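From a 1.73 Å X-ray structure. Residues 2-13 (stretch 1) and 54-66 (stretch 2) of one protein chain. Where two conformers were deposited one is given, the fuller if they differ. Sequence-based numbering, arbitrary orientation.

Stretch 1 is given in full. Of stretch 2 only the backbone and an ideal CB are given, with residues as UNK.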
# COMPACT_ATOMS: atom_id res chain seq x y z
N VAL A 2 0.43 23.12 26.39
CA VAL A 2 0.96 21.87 25.88
C VAL A 2 1.51 22.15 24.49
O VAL A 2 0.78 22.61 23.61
CB VAL A 2 -0.15 20.80 25.83
CG1 VAL A 2 0.37 19.48 25.25
CG2 VAL A 2 -0.74 20.58 27.22
N GLU A 3 2.79 21.88 24.28
CA GLU A 3 3.38 22.06 22.96
C GLU A 3 3.66 20.69 22.35
O GLU A 3 4.40 19.90 22.93
CB GLU A 3 4.64 22.93 23.00
CG GLU A 3 4.37 24.25 23.74
CD GLU A 3 5.47 25.29 23.57
OE1 GLU A 3 5.10 26.47 23.40
OE2 GLU A 3 6.66 24.94 23.61
N LEU A 4 3.04 20.42 21.21
CA LEU A 4 3.18 19.15 20.52
C LEU A 4 3.82 19.37 19.16
O LEU A 4 3.45 20.31 18.44
CB LEU A 4 1.82 18.48 20.31
CG LEU A 4 1.06 18.07 21.57
CD1 LEU A 4 -0.32 17.50 21.21
CD2 LEU A 4 1.88 17.06 22.36
N THR A 5 4.77 18.52 18.81
CA THR A 5 5.30 18.45 17.45
C THR A 5 4.76 17.20 16.79
O THR A 5 4.59 16.16 17.44
CB THR A 5 6.83 18.41 17.44
OG1 THR A 5 7.30 17.48 18.42
CG2 THR A 5 7.41 19.79 17.71
N ILE A 6 4.46 17.30 15.50
CA ILE A 6 4.06 16.16 14.70
C ILE A 6 4.90 16.16 13.44
O ILE A 6 4.99 17.18 12.75
CB ILE A 6 2.54 16.17 14.39
CG1 ILE A 6 2.20 15.03 13.42
CG2 ILE A 6 2.07 17.53 13.84
CD1 ILE A 6 0.69 14.77 13.30
N ALA A 7 5.54 15.02 13.14
CA ALA A 7 6.41 14.90 11.98
C ALA A 7 5.67 14.10 10.91
O ALA A 7 5.29 12.95 11.14
CB ALA A 7 7.72 14.21 12.35
N THR A 8 5.45 14.72 9.76
CA THR A 8 4.80 14.08 8.63
C THR A 8 5.71 14.15 7.41
O THR A 8 6.74 14.82 7.41
CB THR A 8 3.43 14.71 8.30
OG1 THR A 8 3.60 16.07 7.86
CG2 THR A 8 2.51 14.68 9.51
N PHE A 9 5.31 13.43 6.37
CA PHE A 9 6.07 13.36 5.13
C PHE A 9 5.06 13.41 3.99
O PHE A 9 3.88 13.09 4.18
CB PHE A 9 6.93 12.08 5.05
CG PHE A 9 6.14 10.82 5.28
CD1 PHE A 9 5.49 10.18 4.22
CD2 PHE A 9 6.02 10.28 6.56
CE1 PHE A 9 4.74 9.02 4.44
CE2 PHE A 9 5.27 9.13 6.78
CZ PHE A 9 4.62 8.51 5.72
N ASN A 10 5.52 13.82 2.81
CA ASN A 10 4.62 14.06 1.69
C ASN A 10 3.50 14.97 2.16
O ASN A 10 3.76 15.92 2.90
CB ASN A 10 4.10 12.74 1.10
CG ASN A 10 5.22 11.91 0.47
OD1 ASN A 10 6.20 12.45 -0.05
ND2 ASN A 10 5.07 10.59 0.51
N GLU A 11 2.25 14.71 1.79
CA GLU A 11 1.16 15.62 2.17
C GLU A 11 0.07 14.85 2.91
O GLU A 11 -0.80 14.22 2.29
CB GLU A 11 0.59 16.35 0.96
CG GLU A 11 -0.48 17.37 1.35
CD GLU A 11 0.01 18.34 2.43
OE1 GLU A 11 0.82 19.24 2.11
OE2 GLU A 11 -0.38 18.18 3.61
N PHE A 12 0.08 14.95 4.24
CA PHE A 12 -0.97 14.34 5.04
C PHE A 12 -2.28 15.12 5.00
O PHE A 12 -3.32 14.58 5.39
CB PHE A 12 -0.50 14.17 6.49
CG PHE A 12 0.28 12.90 6.72
CD1 PHE A 12 1.41 12.64 5.97
CD2 PHE A 12 -0.12 11.96 7.66
CE1 PHE A 12 2.14 11.47 6.16
CE2 PHE A 12 0.59 10.79 7.85
CZ PHE A 12 1.73 10.54 7.08
N GLY A 13 -2.26 16.36 4.51
CA GLY A 13 -3.49 17.13 4.43
C GLY A 13 -4.00 17.66 5.75
O GLY A 13 -5.19 17.97 5.86
N UNK A 54 15.20 14.12 20.05
CA UNK A 54 14.87 14.74 18.79
C UNK A 54 13.57 14.29 18.15
O UNK A 54 13.13 14.93 17.18
CB UNK A 54 16.01 14.49 17.81
N UNK A 55 12.94 13.24 18.66
CA UNK A 55 11.69 12.77 18.06
C UNK A 55 10.54 13.73 18.28
O UNK A 55 10.46 14.42 19.31
CB UNK A 55 11.32 11.40 18.62
N UNK A 56 9.64 13.77 17.30
CA UNK A 56 8.39 14.49 17.46
C UNK A 56 7.50 13.74 18.45
O UNK A 56 7.69 12.56 18.74
CB UNK A 56 7.68 14.66 16.11
N UNK A 57 6.52 14.47 19.01
CA UNK A 57 5.56 13.83 19.89
C UNK A 57 4.68 12.85 19.14
O UNK A 57 4.28 11.82 19.69
CB UNK A 57 4.70 14.88 20.59
N UNK A 58 4.33 13.17 17.89
CA UNK A 58 3.64 12.24 16.99
C UNK A 58 4.54 12.03 15.79
O UNK A 58 4.92 13.01 15.13
CB UNK A 58 2.27 12.76 16.57
N UNK A 59 4.88 10.78 15.51
CA UNK A 59 5.71 10.42 14.35
C UNK A 59 4.88 9.62 13.36
O UNK A 59 4.37 8.54 13.70
CB UNK A 59 6.94 9.62 14.78
N UNK A 60 4.77 10.13 12.13
CA UNK A 60 4.07 9.38 11.10
C UNK A 60 4.95 8.24 10.59
O UNK A 60 6.18 8.35 10.52
CB UNK A 60 3.66 10.30 9.95
N UNK A 61 4.30 7.15 10.22
CA UNK A 61 4.97 5.94 9.78
C UNK A 61 4.17 5.32 8.64
O UNK A 61 2.96 5.08 8.79
CB UNK A 61 5.14 4.95 10.94
N UNK A 62 4.84 5.05 7.52
CA UNK A 62 4.18 4.32 6.44
C UNK A 62 4.10 2.83 6.79
O UNK A 62 4.97 2.29 7.49
CB UNK A 62 4.92 4.52 5.12
N UNK A 63 3.05 2.18 6.28
CA UNK A 63 2.83 0.79 6.66
C UNK A 63 3.99 -0.10 6.23
O UNK A 63 4.27 -1.13 6.86
CB UNK A 63 1.52 0.28 6.05
N UNK A 64 4.72 0.27 5.17
CA UNK A 64 5.78 -0.63 4.74
C UNK A 64 7.00 -0.59 5.66
O UNK A 64 7.85 -1.48 5.55
CB UNK A 64 6.20 -0.28 3.31
N UNK A 65 7.10 0.41 6.54
CA UNK A 65 8.20 0.52 7.51
C UNK A 65 7.86 -0.06 8.87
O UNK A 65 8.78 -0.35 9.64
CB UNK A 65 8.60 1.99 7.68
N UNK A 66 6.58 -0.15 9.21
CA UNK A 66 6.18 -0.32 10.60
C UNK A 66 6.64 -1.67 11.16
O UNK A 66 6.78 -1.80 12.38
CB UNK A 66 4.66 -0.19 10.73

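Stretch 2 runs beside strand 2-8 in nearly the same direction, the strand axes inclined by 12°.

Position 54 has phi/psi of 95/-11 and lies beyond reach of stretch 1; the positive phi favours glycine, and Gly-54 is found. At 55 the CB points sideways into space that stretch 1 leaves free, which sets little restriction; the residue is Met-55, present as selenomethionine.

At 56 the CB points toward stretch 1, 3.7 Å from both Thr-5 OG1 and Ala-7 N, which suits a small side chain. Ala-56 places its CB 3.8 Å from Ala-7 CB.

Position 57 also points toward stretch 1, its ideal CB 3.4 Å from Thr-5 O. Thr-5 N offers a donor, which invites an acceptor such as aspartate or asparagine. Asp-57 takes the role: Thr-5 N donates to Asp-57 OD2 at 2.8 Å, while Asp-57 N donates to Thr-5 OG1 at 3.2 Å.

From 58 the backbone pairs in parallel with stretch 1: the N of 58 donates to Thr-5 O (3.0 Å) and the O of 58 accepts from Ala-7 N (2.9 Å). The ideal CB of 58 lies on the same sheet face as the Ile-6 side chain, 3.9 Å from Ile-6 CG1, so valine, leucine or isoleucine would suit. Ile-58 brings CG2 to 3.8 Å from Ile-6 CD1.

At 59 the CB shares the face of Ala-7, whose short side chain leaves room for a long one. Several types would fit; Glu-59 curls back so that OE1 is 3.5 Å from Ala-7 CB, and OE2 accepts from Ala-56 N at 2.8 Å.

Position 60 is the tightest: its ideal CB is 3.3 Å from Ala-7 O and 3.5 Å from Phe-12 CZ, with Phe-9 CE2 at 3.7 Å. A small apolar residue is indicated. Ala-60 packs its methyl against both phenyl rings, while its N donates to Ala-7 O at 3.0 Å.

Position 61 points away and is little restricted by stretch 1; it is Met-61, again selenomethionine. At 62 the ideal CB points sideways, 4.0 Å from Phe-9 CZ, and many side chains are possible. Glu-62 leads its end away, and OE1 accepts from the N of position 64 at 2.7 Å.

Position 65 directs its CB toward stretch 1 but from a distance, so a large side chain is needed to reach Phe-9. Trp-65 lays CH2 over one face of that ring, 3.5 Å from Phe-9 CE2. Positions 63, 64 and 66, out of reach and unrestricted by stretch 1, are Val-63, Ser-64 and Ile-66.

Stretch 2 54-66: GMADIEAMEVSWI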
# COMPACT_ATOMS: atom_id res chain seq x y z
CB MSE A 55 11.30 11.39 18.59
CG MSE A 55 12.34 10.34 18.27
SE MSE A 55 11.74 8.54 18.68
CE MSE A 55 10.90 8.13 16.99
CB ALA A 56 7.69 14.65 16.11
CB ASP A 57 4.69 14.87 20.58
CG ASP A 57 5.51 15.81 21.43
OD1 ASP A 57 5.96 15.39 22.51
OD2 ASP A 57 5.70 16.97 21.00
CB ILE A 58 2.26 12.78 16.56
CG1 ILE A 58 1.34 12.95 17.77
CG2 ILE A 58 1.61 11.83 15.50
CD1 ILE A 58 0.04 13.75 17.46
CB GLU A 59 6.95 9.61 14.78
CG GLU A 59 8.01 10.42 15.54
CD GLU A 59 8.93 11.23 14.61
OE1 GLU A 59 8.80 11.09 13.39
OE2 GLU A 59 9.79 11.99 15.12
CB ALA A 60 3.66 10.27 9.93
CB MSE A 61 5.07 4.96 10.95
CG MSE A 61 6.29 4.11 10.98
SE MSE A 61 6.55 3.48 12.76
CE MSE A 61 7.63 4.84 13.59
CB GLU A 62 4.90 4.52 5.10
CG GLU A 62 3.97 4.54 3.89
CD GLU A 62 3.93 3.23 3.11
OE1 GLU A 62 4.73 2.32 3.41
OE2 GLU A 62 3.11 3.11 2.19
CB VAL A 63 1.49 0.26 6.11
CG1 VAL A 63 1.51 0.20 4.58
CG2 VAL A 63 1.17 -1.09 6.74
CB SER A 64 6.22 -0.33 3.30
OG SER A 64 6.86 0.93 3.23
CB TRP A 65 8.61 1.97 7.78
CG TRP A 65 8.59 2.91 6.66
CD1 TRP A 65 8.75 2.63 5.35
CD2 TRP A 65 8.38 4.32 6.76
NE1 TRP A 65 8.65 3.77 4.61
CE2 TRP A 65 8.43 4.83 5.45
CE3 TRP A 65 8.16 5.21 7.82
CZ2 TRP A 65 8.27 6.18 5.17
CZ3 TRP A 65 7.99 6.54 7.55
CH2 TRP A 65 8.05 7.02 6.23
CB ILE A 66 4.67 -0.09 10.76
CG1 ILE A 66 4.32 0.16 12.24
CG2 ILE A 66 3.86 -1.24 10.17
CD1 ILE A 66 2.94 0.75 12.46
O HOH W 1 7.12 18.93 22.09
O HOH W 2 5.63 17.88 24.28
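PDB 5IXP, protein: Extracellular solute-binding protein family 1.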